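Local structure of putative hydrolase (3LLC) at residues K54-D59 and A69-Y74; A146-S151 and N196-G201. The protein is a putative alpha/beta hydrolase that probably cleaves thioester or ester bonds, as in acyl-protein thioesterases of the ABHD10 type. One frame throughout, in Å; residues are numbered along the deposited sequence.

Interaction 1 (K54-D59 and A69-Y74)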
loop_
_atom_site.group_PDB
_atom_site.type_symbol
_atom_site.label_atom_id
_atom_site.label_comp_id
_atom_site.label_asym_id
_atom_site.label_seq_id
_atom_site.Cartn_x
_atom_site.Cartn_y
_atom_site.Cartn_z
ATOM N N LYS A 54 3.762 -7.393 -9.757
ATOM C CA LYS A 54 2.587 -7.731 -8.897
ATOM C C LYS A 54 1.348 -6.896 -9.292
ATOM O O LYS A 54 0.223 -7.439 -9.376
ATOM C CB LYS A 54 2.895 -7.584 -7.419
ATOM C CG LYS A 54 3.820 -8.668 -6.821
ATOM C CD LYS A 54 3.954 -8.522 -5.293
ATOM C CE LYS A 54 4.613 -7.237 -4.779
ATOM N NZ LYS A 54 6.108 -7.187 -5.146
ATOM N N ALA A 55 1.565 -5.612 -9.561
ATOM C CA ALA A 55 0.493 -4.701 -10.008
ATOM C C ALA A 55 -0.136 -5.166 -11.310
ATOM O O ALA A 55 -1.383 -5.203 -11.433
ATOM C CB ALA A 55 0.992 -3.240 -10.131
ATOM N N LEU A 56 0.711 -5.542 -12.290
ATOM C CA LEU A 56 0.221 -6.016 -13.577
ATOM C C LEU A 56 -0.570 -7.323 -13.440
ATOM O O LEU A 56 -1.547 -7.541 -14.194
ATOM C CB LEU A 56 1.372 -6.223 -14.594
ATOM C CG LEU A 56 2.061 -4.972 -15.159
ATOM C CD1 LEU A 56 3.274 -5.386 -16.082
ATOM C CD2 LEU A 56 1.075 -4.085 -15.931
ATOM N N GLU A 57 -0.124 -8.196 -12.520
ATOM C CA GLU A 57 -0.808 -9.460 -12.254
ATOM C C GLU A 57 -2.194 -9.246 -11.644
ATOM O O GLU A 57 -3.150 -9.956 -12.025
ATOM C CB GLU A 57 0.038 -10.398 -11.378
ATOM C CG GLU A 57 1.242 -10.995 -12.158
ATOM C CD GLU A 57 0.897 -12.063 -13.176
ATOM O OE1 GLU A 57 -0.221 -12.639 -13.183
ATOM O OE2 GLU A 57 1.789 -12.389 -13.984
HETATM N N MSE A 58 -2.287 -8.297 -10.726
HETATM C CA MSE A 58 -3.603 -7.911 -10.113
HETATM C C MSE A 58 -4.546 -7.461 -11.230
HETATM O O MSE A 58 -5.651 -7.948 -11.327
HETATM C CB MSE A 58 -3.464 -6.781 -9.094
HETATM C CG MSE A 58 -4.772 -6.478 -8.299
HETATM SE SE MSE A 58 -4.919 -4.725 -7.609
HETATM C CE MSE A 58 -5.170 -3.856 -9.330
ATOM N N ASP A 59 -4.101 -6.533 -12.069
ATOM C CA ASP A 59 -4.888 -6.090 -13.227
ATOM C C ASP A 59 -5.321 -7.231 -14.170
ATOM O O ASP A 59 -6.484 -7.259 -14.621
ATOM C CB ASP A 59 -4.132 -5.036 -14.019
ATOM C CG ASP A 59 -4.886 -4.605 -15.284
ATOM O OD1 ASP A 59 -5.839 -3.801 -15.172
ATOM O OD2 ASP A 59 -4.544 -5.086 -16.382
ATOM N N ALA A 69 -10.345 -2.703 -11.962
ATOM C CA ALA A 69 -8.966 -2.551 -11.465
ATOM C C ALA A 69 -8.514 -1.092 -11.522
ATOM O O ALA A 69 -8.730 -0.416 -12.543
ATOM C CB ALA A 69 -8.021 -3.435 -12.267
ATOM N N ILE A 70 -7.929 -0.605 -10.423
ATOM C CA ILE A 70 -7.337 0.745 -10.346
ATOM C C ILE A 70 -5.862 0.626 -9.928
ATOM O O ILE A 70 -5.552 -0.006 -8.927
ATOM C CB ILE A 70 -8.065 1.673 -9.370
ATOM C CG1 ILE A 70 -9.494 1.951 -9.833
ATOM C CG2 ILE A 70 -7.303 3.011 -9.191
ATOM C CD1 ILE A 70 -10.380 2.615 -8.791
ATOM N N ARG A 71 -4.972 1.253 -10.702
ATOM C CA ARG A 71 -3.581 1.481 -10.255
ATOM C C ARG A 71 -3.277 2.960 -10.382
ATOM O O ARG A 71 -3.874 3.634 -11.246
ATOM C CB ARG A 71 -2.604 0.712 -11.138
ATOM C CG ARG A 71 -2.723 -0.811 -11.037
ATOM C CD ARG A 71 -1.894 -1.525 -12.128
ATOM N NE ARG A 71 -2.469 -1.425 -13.454
ATOM C CZ ARG A 71 -1.791 -1.295 -14.589
ATOM N NH1 ARG A 71 -0.464 -1.185 -14.605
ATOM N NH2 ARG A 71 -2.450 -1.228 -15.726
ATOM N N PHE A 72 -2.388 3.465 -9.520
ATOM C CA PHE A 72 -1.923 4.858 -9.601
ATOM C C PHE A 72 -0.486 4.966 -9.058
ATOM O O PHE A 72 -0.028 4.076 -8.339
ATOM C CB PHE A 72 -2.855 5.787 -8.833
ATOM C CG PHE A 72 -2.806 5.581 -7.351
ATOM C CD1 PHE A 72 -3.506 4.526 -6.761
ATOM C CD2 PHE A 72 -2.027 6.404 -6.531
ATOM C CE1 PHE A 72 -3.427 4.296 -5.405
ATOM C CE2 PHE A 72 -1.960 6.184 -5.152
ATOM C CZ PHE A 72 -2.669 5.114 -4.597
ATOM N N ASP A 73 0.216 6.023 -9.461
ATOM C CA ASP A 73 1.586 6.310 -8.964
ATOM C C ASP A 73 1.513 7.353 -7.852
ATOM O O ASP A 73 0.920 8.426 -8.014
ATOM C CB ASP A 73 2.498 6.805 -10.083
ATOM C CG ASP A 73 3.089 5.644 -10.956
ATOM O OD1 ASP A 73 3.385 4.560 -10.388
ATOM O OD2 ASP A 73 3.287 5.865 -12.181
ATOM N N TYR A 74 2.125 7.038 -6.720
ATOM C CA TYR A 74 2.288 8.031 -5.639
ATOM C C TYR A 74 3.035 9.274 -6.142
ATOM O O TYR A 74 3.800 9.193 -7.113
ATOM C CB TYR A 74 3.074 7.445 -4.480
ATOM C CG TYR A 74 2.499 6.216 -3.796
ATOM C CD1 TYR A 74 1.285 6.273 -3.103
ATOM C CD2 TYR A 74 3.215 5.025 -3.740
ATOM C CE1 TYR A 74 0.790 5.145 -2.441
ATOM C CE2 TYR A 74 2.714 3.902 -3.068
ATOM C CZ TYR A 74 1.502 3.983 -2.411
ATOM O OH TYR A 74 1.012 2.873 -1.766
HETATM O O HOH W 1 -5.322 -1.330 -13.946
#
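Ala55, Met58 and Asp59 of the helix face Ala69 and Arg71 of a strand that runs nearly antiparallel to it, the two axes 9.0 Å apart at an angle of 158°. This is the second half of a beta-alpha-beta unit of the alpha/beta hydrolase fold: helix 53-65 leads out of strand 39-43 and returns the chain to the central sheet as strand 68-72. Arg71 contributes the largest share of any residue. Its aliphatic part lies against the helix, CD 3.9 Å from Ala55 CB and close to Ala55 O. Beyond the bend at chi3, the guanidinium reaches Leu56, whose CD2 comes within 3.5 Å of Arg71 NH1; that nitrogen is hydrogen-bonded to the carbonyl O of Met50. Asp59 crosses the arginine at about a right angle, its carboxylate turned 46° from the guanidinium plane. The two charges do not pair directly: Asp59 OD1 stays 4.3 Å from Arg71 NH2, while OD2 forms a salt bridge with Arg30 on the neighbouring strand 23-30. Nearer the start of the strand, Ala69 CB meets both the carboxylate oxygen Asp59 OD1 and the methyl of selenomethionine Met58. The bend at chi3 (70°) turns Met58 CE to 4.1 Å from Ala69 CB and also near the carbonyl O of Ile70. A water links the two charged groups, donating to Asp59 OD1 at 2.8 Å and accepting from Arg71 NE at 2.9 Å in the plane of the guanidinium.

Interaction 2 (A146-S151 and N196-G201). With EDO (1,2-ethanediol), chain C; EDO (1,2-ethanediol), chain D.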
loop_
_atom_site.group_PDB
_atom_site.type_symbol
_atom_site.label_atom_id
_atom_site.label_comp_id
_atom_site.label_asym_id
_atom_site.label_seq_id
_atom_site.Cartn_x
_atom_site.Cartn_y
_atom_site.Cartn_z
ATOM N N ALA A 146 3.875 -3.334 5.772
ATOM C CA ALA A 146 4.847 -2.608 6.597
ATOM C C ALA A 146 4.200 -1.484 7.416
ATOM O O ALA A 146 4.689 -0.335 7.431
ATOM C CB ALA A 146 6.006 -2.041 5.680
ATOM N N PRO A 147 3.134 -1.812 8.182
ATOM C CA PRO A 147 2.578 -0.771 9.077
ATOM C C PRO A 147 3.615 -0.261 10.061
ATOM O O PRO A 147 4.413 -1.037 10.578
ATOM C CB PRO A 147 1.444 -1.528 9.832
ATOM C CG PRO A 147 1.863 -2.988 9.786
ATOM C CD PRO A 147 2.503 -3.119 8.385
ATOM N N ASP A 148 3.566 1.047 10.358
ATOM C CA ASP A 148 4.382 1.673 11.390
ATOM C C ASP A 148 5.878 1.394 11.182
ATOM O O ASP A 148 6.624 1.322 12.150
ATOM C CB ASP A 148 3.965 1.207 12.787
ATOM C CG ASP A 148 2.443 1.384 13.040
ATOM O OD1 ASP A 148 1.803 2.112 12.221
ATOM O OD2 ASP A 148 1.940 0.816 14.052
ATOM N N PHE A 149 6.305 1.295 9.921
ATOM C CA PHE A 149 7.710 0.942 9.672
ATOM C C PHE A 149 8.687 1.982 10.213
ATOM O O PHE A 149 9.808 1.637 10.640
ATOM C CB PHE A 149 7.981 0.532 8.191
ATOM C CG PHE A 149 8.066 1.667 7.195
ATOM C CD1 PHE A 149 9.162 2.499 7.128
ATOM C CD2 PHE A 149 7.061 1.828 6.227
ATOM C CE1 PHE A 149 9.225 3.508 6.162
ATOM C CE2 PHE A 149 7.136 2.841 5.272
ATOM C CZ PHE A 149 8.202 3.657 5.239
ATOM N N THR A 150 8.302 3.264 10.205
ATOM C CA THR A 150 9.212 4.327 10.665
ATOM C C THR A 150 9.531 4.174 12.151
ATOM O O THR A 150 10.689 4.232 12.540
ATOM C CB THR A 150 8.666 5.752 10.349
ATOM O OG1 THR A 150 7.394 5.925 11.003
ATOM C CG2 THR A 150 8.512 5.955 8.832
ATOM N N SER A 151 8.517 3.924 12.993
ATOM C CA SER A 151 8.732 3.822 14.411
ATOM C C SER A 151 9.188 2.414 14.850
ATOM O O SER A 151 9.939 2.279 15.844
ATOM C CB SER A 151 7.456 4.215 15.207
ATOM O OG SER A 151 6.355 3.400 14.855
ATOM N N ASN A 196 0.590 8.653 11.738
ATOM C CA ASN A 196 -0.165 7.571 11.107
ATOM C C ASN A 196 -0.015 6.173 11.754
ATOM O O ASN A 196 -0.344 5.130 11.147
ATOM C CB ASN A 196 0.234 7.508 9.620
ATOM C CG ASN A 196 -0.285 8.689 8.837
ATOM O OD1 ASN A 196 -1.455 8.687 8.433
ATOM N ND2 ASN A 196 0.579 9.722 8.601
ATOM N N ARG A 197 0.482 6.140 12.995
ATOM C CA ARG A 197 0.761 4.872 13.641
ATOM C C ARG A 197 -0.571 4.129 13.860
ATOM O O ARG A 197 -1.506 4.696 14.460
ATOM C CB ARG A 197 1.488 5.098 14.971
ATOM C CG ARG A 197 2.137 3.847 15.580
ATOM C CD ARG A 197 2.924 4.195 16.851
ATOM N NE ARG A 197 3.869 3.125 17.187
ATOM C CZ ARG A 197 4.864 3.233 18.060
ATOM N NH1 ARG A 197 5.058 4.348 18.749
ATOM N NH2 ARG A 197 5.680 2.189 18.247
ATOM N N VAL A 198 -0.648 2.905 13.376
ATOM C CA VAL A 198 -1.896 2.089 13.460
ATOM C C VAL A 198 -1.902 0.977 14.508
ATOM O O VAL A 198 -2.997 0.561 14.956
ATOM C CB VAL A 198 -2.337 1.532 12.061
ATOM C CG1 VAL A 198 -2.640 2.668 11.095
ATOM C CG2 VAL A 198 -1.311 0.544 11.439
HETATM N N MSE A 199 -0.715 0.493 14.939
HETATM C CA MSE A 199 -0.633 -0.612 15.899
HETATM C C MSE A 199 -0.404 -0.200 17.363
HETATM O O MSE A 199 -0.035 -1.036 18.181
HETATM C CB MSE A 199 0.408 -1.662 15.435
HETATM C CG MSE A 199 0.070 -2.280 14.069
HETATM SE SE MSE A 199 1.238 -3.816 13.620
HETATM C CE MSE A 199 2.894 -2.766 13.549
ATOM N N ALA A 200 -0.625 1.065 17.711
ATOM C CA ALA A 200 -0.608 1.459 19.119
ATOM C C ALA A 200 -1.938 1.038 19.811
ATOM O O ALA A 200 -2.030 1.044 21.027
ATOM C CB ALA A 200 -0.329 2.984 19.330
ATOM N N GLY A 201 -2.948 0.672 19.017
ATOM C CA GLY A 201 -4.183 0.054 19.557
ATOM C C GLY A 201 -4.776 -0.956 18.585
ATOM O O GLY A 201 -4.098 -1.394 17.687
HETATM C C1 EDO C . -6.131 2.573 16.859
HETATM O O1 EDO C . -4.882 2.635 17.543
HETATM C C2 EDO C . -5.977 1.560 15.748
HETATM O O2 EDO C . -5.187 2.156 14.751
HETATM C C1 EDO D . -3.613 7.300 13.183
HETATM O O1 EDO D . -4.250 8.509 12.714
HETATM C C2 EDO D . -4.402 6.069 12.772
HETATM O O2 EDO D . -4.778 5.287 13.904
HETATM O O HOH W 2 3.463 0.370 16.201
#
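Asp148 joins two loops of the alpha/beta hydrolase fold by gripping consecutive backbone amides of Val198 and Met199, a buried polar contact flanked by apolar packing. One loop follows strand 136-143 and enters helix 149-154 through a type II turn from Ala146 to Phe149; the other follows helix 187-195. Each carboxylate oxygen takes one amide: Val198 N binds Asp148 OD1 at 2.8 Å, nearly straight at 168° and on the syn side though somewhat out of plane, and Met199 N binds Asp148 OD2 at 2.8 Å through the syn lone pair. Together the two bonds fix the rotation of the carboxylate. The carboxylate plane is almost perpendicular to that of the guanidinium of Arg197, whose CG, anti to the backbone N (chi1 -166°), lies 3.4 Å from Asp148 OD2. From there the arginine extends past Ser151, whose OG sits over one guanidinium face, displaced toward its rim; the guanidinium forms a salt bridge through Arg197 NH2 with Asp152. A water donates to Asp148 OD2 at 2.7 Å and accepts from Arg197 NE at 3.0 Å. Beside the carboxylate, Pro147 packs its CB 3.8 Å from Val198 CG2. Selenomethionine Met199, bent at chi3, curls its methyl back to the proline ring, with CE 3.9 Å from Pro147 CG; helix 222-230 also touches this side chain. The Pro147 side chain is close to, but not in contact with, Ser114 and its partners in a probable catalytic triad. O2 of a 1,2-ethanediol, probably from the crystallisation liquor, donates to Val198 O at 2.7 Å.

Interactions 1 and 2 lie on opposite sides of the chain's centre, their own centres about 24 Å apart and their nearest atoms about 9 Å apart, without touching. They come in series: the contact of 54-59 with 69-74 is complete before 146-151 begins. The first is local, joining a helix to the next strand of the central sheet, whereas the second brings together loops separated by 44 residues that include helices 160-169 and 187-195. Both belong to one alpha/beta hydrolase domain. Interaction 1 is packing of the sheet framework; interaction 2 fastens loops beyond the sheet, near the probable active site.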